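Surface glycan binding protein B (Bacteroides ovatus, PDB 6E57) binds mixed-linkage beta-glucan, probably capturing this cereal polysaccharide at the surface of a gut bacterium for its utilization. Local coordinates at residues A151-S156 with L185-P190; T162-G167 with Y198-Q203. One frame throughout, in Å; residues are numbered along the deposited sequence.

How the interactions relate
From the N terminus, strand 150-154 comes first and strand 163-166 soon after; the chain then runs on to strand 184-188, where interaction 1 closes its loop, and to strand 196-203, where interaction 2 closes the second. The segments alternate, so the two contacts cross rather than nest. Interaction 1 belongs to a three-stranded antiparallel sheet, interaction 2 to a mixed five-stranded one, and the two sheets pack together. Ile164 CD1 lies 3.6 Å from Leu153 CD1, and it also touches Tyr187, while Leu153 reaches Ile200 and Ile189 meets Leu166. The glycan pocket around Trp322 and Trp372 is built from a later part of the chain.

Interaction 1. Residues A151-S156 with L185-P190; sequences ARLYGS and LEYTIP. With NA (sodium ion), chain N; PO4 (phosphate ion), chain L.
Ala151 N donates a hydrogen bond to Tyr187 O at 2.8 Å. In return the carbonyl oxygen of Ala151 takes one from Tyr187 N (3.1 Å), with the CA-H of Glu186 making a much weaker C-H...O contact beside it. Leu153 and Leu185 are joined by a second reciprocal pair, and Arg152 and Glu186 form the non-hydrogen-bonded pair between them.

Ala151, Leu153, Leu185 and Tyr187 send their side chains to one face. With CG set between its backbone N and carbonyl carbon, chi1 69° lays the ring of Tyr187 against Ala151 and Leu153. Ring atom CE1 of Tyr187 comes 3.6 Å from Ala151 CB, where a methyl is small enough to fit, and 3.7 Å from Leu153 CG, whose side chain crosses the tyrosine at about a right angle. Were Tyr187 replaced by an alanine, a gap beside Ala151 and Leu153 would probably open, and Ile164 would probably lose part of its packing.

On the other face Arg152 extends outward. Arg152 NH2 donates to phosphate O4 at 2.7 Å and NH1 to the same oxygen, both in the guanidinium plane; NH1 also bonds Tyr154 OH, which helps fix the group's rotation. The phosphate probably came from the crystallisation liquor. Where the chain turns a corner, Gly155 O binds a sodium ion at 2.5 Å. Antiparallel pairing with one apolar face turned onto a second sheet is characteristic of a beta-sandwich, here consistent with an immunoglobulin-like domain.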
loop_
_atom_site.group_PDB
_atom_site.type_symbol
_atom_site.label_atom_id
_atom_site.label_comp_id
_atom_site.label_asym_id
_atom_site.label_seq_id
_atom_site.Cartn_x
_atom_site.Cartn_y
_atom_site.Cartn_z
ATOM N N ALA A 151 14.805 -2.066 -9.850
ATOM C CA ALA A 151 13.444 -1.732 -9.425
ATOM C C ALA A 151 12.451 -2.201 -10.498
ATOM O O ALA A 151 12.859 -2.588 -11.590
ATOM C CB ALA A 151 13.336 -0.247 -9.179
ATOM N N ARG A 152 11.153 -2.161 -10.168
ATOM C CA ARG A 152 10.088 -2.642 -11.050
ATOM C C ARG A 152 9.037 -1.551 -11.264
ATOM O O ARG A 152 8.690 -0.823 -10.339
ATOM C CB ARG A 152 9.365 -3.849 -10.448
ATOM C CG ARG A 152 10.279 -4.960 -9.959
ATOM C CD ARG A 152 9.477 -6.063 -9.311
ATOM N NE ARG A 152 10.254 -7.287 -9.245
ATOM C CZ ARG A 152 9.728 -8.499 -9.132
ATOM N NH1 ARG A 152 8.422 -8.639 -8.980
ATOM N NH2 ARG A 152 10.508 -9.565 -9.184
ATOM N N LEU A 153 8.530 -1.481 -12.499
ATOM C CA LEU A 153 7.292 -0.793 -12.835
ATOM C C LEU A 153 6.263 -1.840 -13.279
ATOM O O LEU A 153 6.581 -2.719 -14.086
ATOM C CB LEU A 153 7.552 0.219 -13.957
ATOM C CG LEU A 153 8.580 1.311 -13.656
ATOM C CD1 LEU A 153 8.868 2.136 -14.900
ATOM C CD2 LEU A 153 8.110 2.211 -12.527
ATOM N N TYR A 154 5.051 -1.748 -12.722
ATOM C CA TYR A 154 3.881 -2.489 -13.179
ATOM C C TYR A 154 2.936 -1.520 -13.895
ATOM O O TYR A 154 2.814 -0.365 -13.494
ATOM C CB TYR A 154 3.148 -3.148 -12.009
ATOM C CG TYR A 154 3.903 -4.260 -11.329
ATOM C CD1 TYR A 154 3.927 -5.539 -11.862
ATOM C CD2 TYR A 154 4.581 -4.042 -10.140
ATOM C CE1 TYR A 154 4.611 -6.569 -11.238
ATOM C CE2 TYR A 154 5.274 -5.060 -9.505
ATOM C CZ TYR A 154 5.286 -6.328 -10.054
ATOM O OH TYR A 154 5.969 -7.332 -9.437
ATOM N N GLY A 155 2.267 -2.008 -14.945
ATOM C CA GLY A 155 1.292 -1.215 -15.671
ATOM C C GLY A 155 0.823 -1.908 -16.935
ATOM O O GLY A 155 0.488 -3.093 -16.905
ATOM N N SER A 156 0.797 -1.146 -18.037
ATOM C CA SER A 156 0.314 -1.601 -19.340
ATOM C C SER A 156 1.213 -1.053 -20.454
ATOM O O SER A 156 1.755 0.049 -20.342
ATOM C CB SER A 156 -1.119 -1.189 -19.558
ATOM O OG SER A 156 -1.942 -1.625 -18.487
ATOM N N LEU A 185 8.384 -4.017 -15.817
ATOM C CA LEU A 185 9.544 -3.424 -16.452
ATOM C C LEU A 185 10.642 -3.270 -15.395
ATOM O O LEU A 185 10.509 -2.480 -14.460
ATOM C CB LEU A 185 9.148 -2.077 -17.065
ATOM C CG LEU A 185 10.152 -1.474 -18.047
ATOM C CD1 LEU A 185 10.289 -2.334 -19.295
ATOM C CD2 LEU A 185 9.743 -0.058 -18.424
ATOM N N GLU A 186 11.701 -4.074 -15.540
ATOM C CA GLU A 186 12.860 -4.044 -14.664
ATOM C C GLU A 186 13.809 -2.950 -15.164
ATOM O O GLU A 186 14.015 -2.814 -16.368
ATOM C CB GLU A 186 13.533 -5.418 -14.651
ATOM C CG GLU A 186 14.356 -5.697 -13.406
ATOM C CD GLU A 186 14.750 -7.156 -13.236
ATOM O OE1 GLU A 186 15.413 -7.702 -14.147
ATOM O OE2 GLU A 186 14.379 -7.750 -12.201
ATOM N N TYR A 187 14.366 -2.169 -14.232
ATOM C CA TYR A 187 15.297 -1.097 -14.563
ATOM C C TYR A 187 16.233 -0.854 -13.375
ATOM O O TYR A 187 15.857 -1.092 -12.234
ATOM C CB TYR A 187 14.532 0.164 -14.977
ATOM C CG TYR A 187 13.770 0.859 -13.874
ATOM C CD1 TYR A 187 12.655 0.275 -13.292
ATOM C CD2 TYR A 187 14.142 2.118 -13.432
ATOM C CE1 TYR A 187 11.944 0.913 -12.288
ATOM C CE2 TYR A 187 13.439 2.771 -12.432
ATOM C CZ TYR A 187 12.335 2.167 -11.858
ATOM O OH TYR A 187 11.640 2.802 -10.869
ATOM N N THR A 188 17.453 -0.389 -13.673
ATOM C CA THR A 188 18.480 -0.107 -12.673
ATOM C C THR A 188 18.499 1.395 -12.369
ATOM O O THR A 188 18.563 2.217 -13.284
ATOM C CB THR A 188 19.865 -0.570 -13.144
ATOM O OG1 THR A 188 19.765 -1.906 -13.637
ATOM C CG2 THR A 188 20.905 -0.517 -12.046
ATOM N N ILE A 189 18.457 1.737 -11.077
ATOM C CA ILE A 189 18.590 3.120 -10.620
ATOM C C ILE A 189 20.073 3.484 -10.665
ATOM O O ILE A 189 20.901 2.756 -10.124
ATOM C CB ILE A 189 18.007 3.309 -9.203
ATOM C CG1 ILE A 189 16.581 2.766 -9.070
ATOM C CG2 ILE A 189 18.087 4.770 -8.787
ATOM C CD1 ILE A 189 15.556 3.473 -9.928
ATOM N N PRO A 190 20.468 4.604 -11.314
ATOM C CA PRO A 190 21.863 5.042 -11.292
ATOM C C PRO A 190 22.324 5.338 -9.858
ATOM O O PRO A 190 21.514 5.751 -9.028
ATOM C CB PRO A 190 21.883 6.320 -12.144
ATOM C CG PRO A 190 20.603 6.260 -12.961
ATOM C CD PRO A 190 19.610 5.494 -12.110
HETATM NA NA NA N . -0.685 -5.322 -16.912
HETATM P P PO4 L . 7.958 -12.526 -9.555
HETATM O O1 PO4 L . 6.548 -12.002 -9.720
HETATM O O2 PO4 L . 8.601 -12.662 -10.917
HETATM O O3 PO4 L . 7.920 -13.886 -8.887
HETATM O O4 PO4 L . 8.754 -11.543 -8.719
#

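Interaction 2. Residues T162-G167 with Y198-Q203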
loop_
_atom_site.group_PDB
_atom_site.type_symbol
_atom_site.label_atom_id
_atom_site.label_comp_id
_atom_site.label_asym_id
_atom_site.label_seq_id
_atom_site.Cartn_x
_atom_site.Cartn_y
_atom_site.Cartn_z
ATOM N N THR A 162 11.657 2.115 -24.230
ATOM C CA THR A 162 13.087 1.926 -24.521
ATOM C C THR A 162 13.964 2.709 -23.531
ATOM O O THR A 162 15.157 2.428 -23.417
ATOM C CB THR A 162 13.418 2.324 -25.964
ATOM O OG1 THR A 162 12.946 3.653 -26.185
ATOM C CG2 THR A 162 12.809 1.388 -26.985
ATOM N N ALA A 163 13.383 3.691 -22.829
ATOM C CA ALA A 163 14.111 4.457 -21.818
ATOM C C ALA A 163 13.150 5.010 -20.758
ATOM O O ALA A 163 11.988 5.298 -21.042
ATOM C CB ALA A 163 14.897 5.565 -22.473
ATOM N N ILE A 164 13.665 5.142 -19.532
ATOM C CA ILE A 164 12.993 5.823 -18.440
ATOM C C ILE A 164 13.856 7.021 -18.034
ATOM O O ILE A 164 15.069 6.883 -17.891
ATOM C CB ILE A 164 12.753 4.878 -17.245
ATOM C CG1 ILE A 164 11.942 3.643 -17.642
ATOM C CG2 ILE A 164 12.101 5.636 -16.098
ATOM C CD1 ILE A 164 11.976 2.535 -16.619
ATOM N N LEU A 165 13.214 8.179 -17.850
ATOM C CA LEU A 165 13.882 9.400 -17.404
ATOM C C LEU A 165 13.628 9.579 -15.903
ATOM O O LEU A 165 12.483 9.540 -15.452
ATOM C CB LEU A 165 13.358 10.598 -18.205
ATOM C CG LEU A 165 13.422 10.469 -19.728
ATOM C CD1 LEU A 165 12.935 11.745 -20.396
ATOM C CD2 LEU A 165 14.830 10.128 -20.200
ATOM N N LEU A 166 14.715 9.768 -15.144
ATOM C CA LEU A 166 14.670 9.900 -13.698
ATOM C C LEU A 166 15.683 10.965 -13.265
ATOM O O LEU A 166 16.896 10.731 -13.306
ATOM C CB LEU A 166 14.983 8.538 -13.070
ATOM C CG LEU A 166 14.510 8.341 -11.631
ATOM C CD1 LEU A 166 14.417 6.860 -11.298
ATOM C CD2 LEU A 166 15.422 9.050 -10.644
ATOM N N GLY A 167 15.163 12.133 -12.873
ATOM C CA GLY A 167 15.951 13.232 -12.321
ATOM C C GLY A 167 17.200 13.527 -13.136
ATOM O O GLY A 167 18.311 13.537 -12.601
ATOM N N TYR A 198 11.117 11.664 -7.267
ATOM C CA TYR A 198 11.259 12.064 -8.671
ATOM C C TYR A 198 10.020 11.629 -9.459
ATOM O O TYR A 198 9.497 10.551 -9.229
ATOM C CB TYR A 198 12.520 11.450 -9.284
ATOM C CG TYR A 198 13.805 11.782 -8.566
ATOM C CD1 TYR A 198 14.252 11.008 -7.506
ATOM C CD2 TYR A 198 14.584 12.863 -8.951
ATOM C CE1 TYR A 198 15.433 11.301 -6.841
ATOM C CE2 TYR A 198 15.766 13.173 -8.295
ATOM C CZ TYR A 198 16.194 12.388 -7.238
ATOM O OH TYR A 198 17.358 12.681 -6.590
ATOM N N ARG A 199 9.563 12.488 -10.377
ATOM C CA ARG A 199 8.502 12.158 -11.335
ATOM C C ARG A 199 9.150 11.554 -12.589
ATOM O O ARG A 199 9.919 12.226 -13.272
ATOM C CB ARG A 199 7.669 13.399 -11.678
ATOM C CG ARG A 199 6.449 13.101 -12.541
ATOM C CD ARG A 199 5.550 14.304 -12.763
ATOM N NE ARG A 199 4.847 14.708 -11.555
ATOM C CZ ARG A 199 3.788 14.084 -11.047
ATOM N NH1 ARG A 199 3.333 12.975 -11.605
ATOM N NH2 ARG A 199 3.188 14.575 -9.977
ATOM N N ILE A 200 8.841 10.282 -12.871
ATOM C CA ILE A 200 9.483 9.534 -13.954
ATOM C C ILE A 200 8.641 9.660 -15.227
ATOM O O ILE A 200 7.440 9.926 -15.175
ATOM C CB ILE A 200 9.723 8.057 -13.581
ATOM C CG1 ILE A 200 8.437 7.335 -13.170
ATOM C CG2 ILE A 200 10.798 7.940 -12.509
ATOM C CD1 ILE A 200 8.487 5.843 -13.377
ATOM N N VAL A 201 9.309 9.452 -16.366
ATOM C CA VAL A 201 8.721 9.556 -17.689
ATOM C C VAL A 201 9.197 8.353 -18.515
ATOM O O VAL A 201 10.380 8.017 -18.491
ATOM C CB VAL A 201 9.104 10.897 -18.348
ATOM C CG1 VAL A 201 8.734 10.943 -19.823
ATOM C CG2 VAL A 201 8.496 12.077 -17.606
ATOM N N LEU A 202 8.257 7.714 -19.225
ATOM C CA LEU A 202 8.534 6.580 -20.107
ATOM C C LEU A 202 8.705 7.099 -21.537
ATOM O O LEU A 202 7.875 7.868 -22.005
ATOM C CB LEU A 202 7.369 5.590 -20.037
ATOM C CG LEU A 202 6.916 5.189 -18.635
ATOM C CD1 LEU A 202 5.723 4.248 -18.709
ATOM C CD2 LEU A 202 8.057 4.553 -17.855
ATOM N N GLN A 203 9.764 6.651 -22.221
ATOM C CA GLN A 203 10.099 7.128 -23.570
ATOM C C GLN A 203 10.014 5.973 -24.578
ATOM O O GLN A 203 10.473 4.867 -24.306
ATOM C CB GLN A 203 11.488 7.771 -23.572
ATOM C CG GLN A 203 11.947 8.242 -24.947
ATOM C CD GLN A 203 13.003 9.318 -24.871
ATOM O OE1 GLN A 203 12.783 10.392 -24.315
ATOM N NE2 GLN A 203 14.164 9.035 -25.439
#
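Leu166 meets Tyr198 at about a right angle, its CD2 methyl sitting over one face of the ring, 4.1 Å from the centroid and offset toward the rim on the CG side. This CH-pi contact follows from the first torsion of Leu166, which sets CG opposite the backbone N (chi1 -159°) and brings the branched end to the aromatic. The other branch, CD1, and CG lie obliquely against Ile200, with Leu166 CG 3.8 Å from Ile200 CG2. Gly167 CA passes 3.7 Å from Tyr198 CD2; a side chain at this position would run into the ring, and the positive phi of 47° also suits glycine. The tyrosine hydroxyl finds its partner at Ser194 O.

These strands are antiparallel neighbours inside the mixed five-stranded sheet of a beta-sandwich, and at one end Thr162 and Ala163 share a single partner, Gln203, in a classic beta bulge. Thr162 N donates to Gln203 O at 3.0 Å, whereas the bond from Ala163 N to that oxygen is weak. Further along, Leu165 N gives Val201 O a nearly straight bond of 2.9 Å (171°).

Ile164 and Leu202 run alongside one another into the same face, Ile164 CG1 being 4.0 Å from Leu202 CD2; both are buried, as befits the face that packs on Leu153. On the reverse face Leu165 slants across the extended Gln203, whose OE1 is hydrogen-bonded to Gln209, so the amide keeps a polar mate beside the apolar leucine.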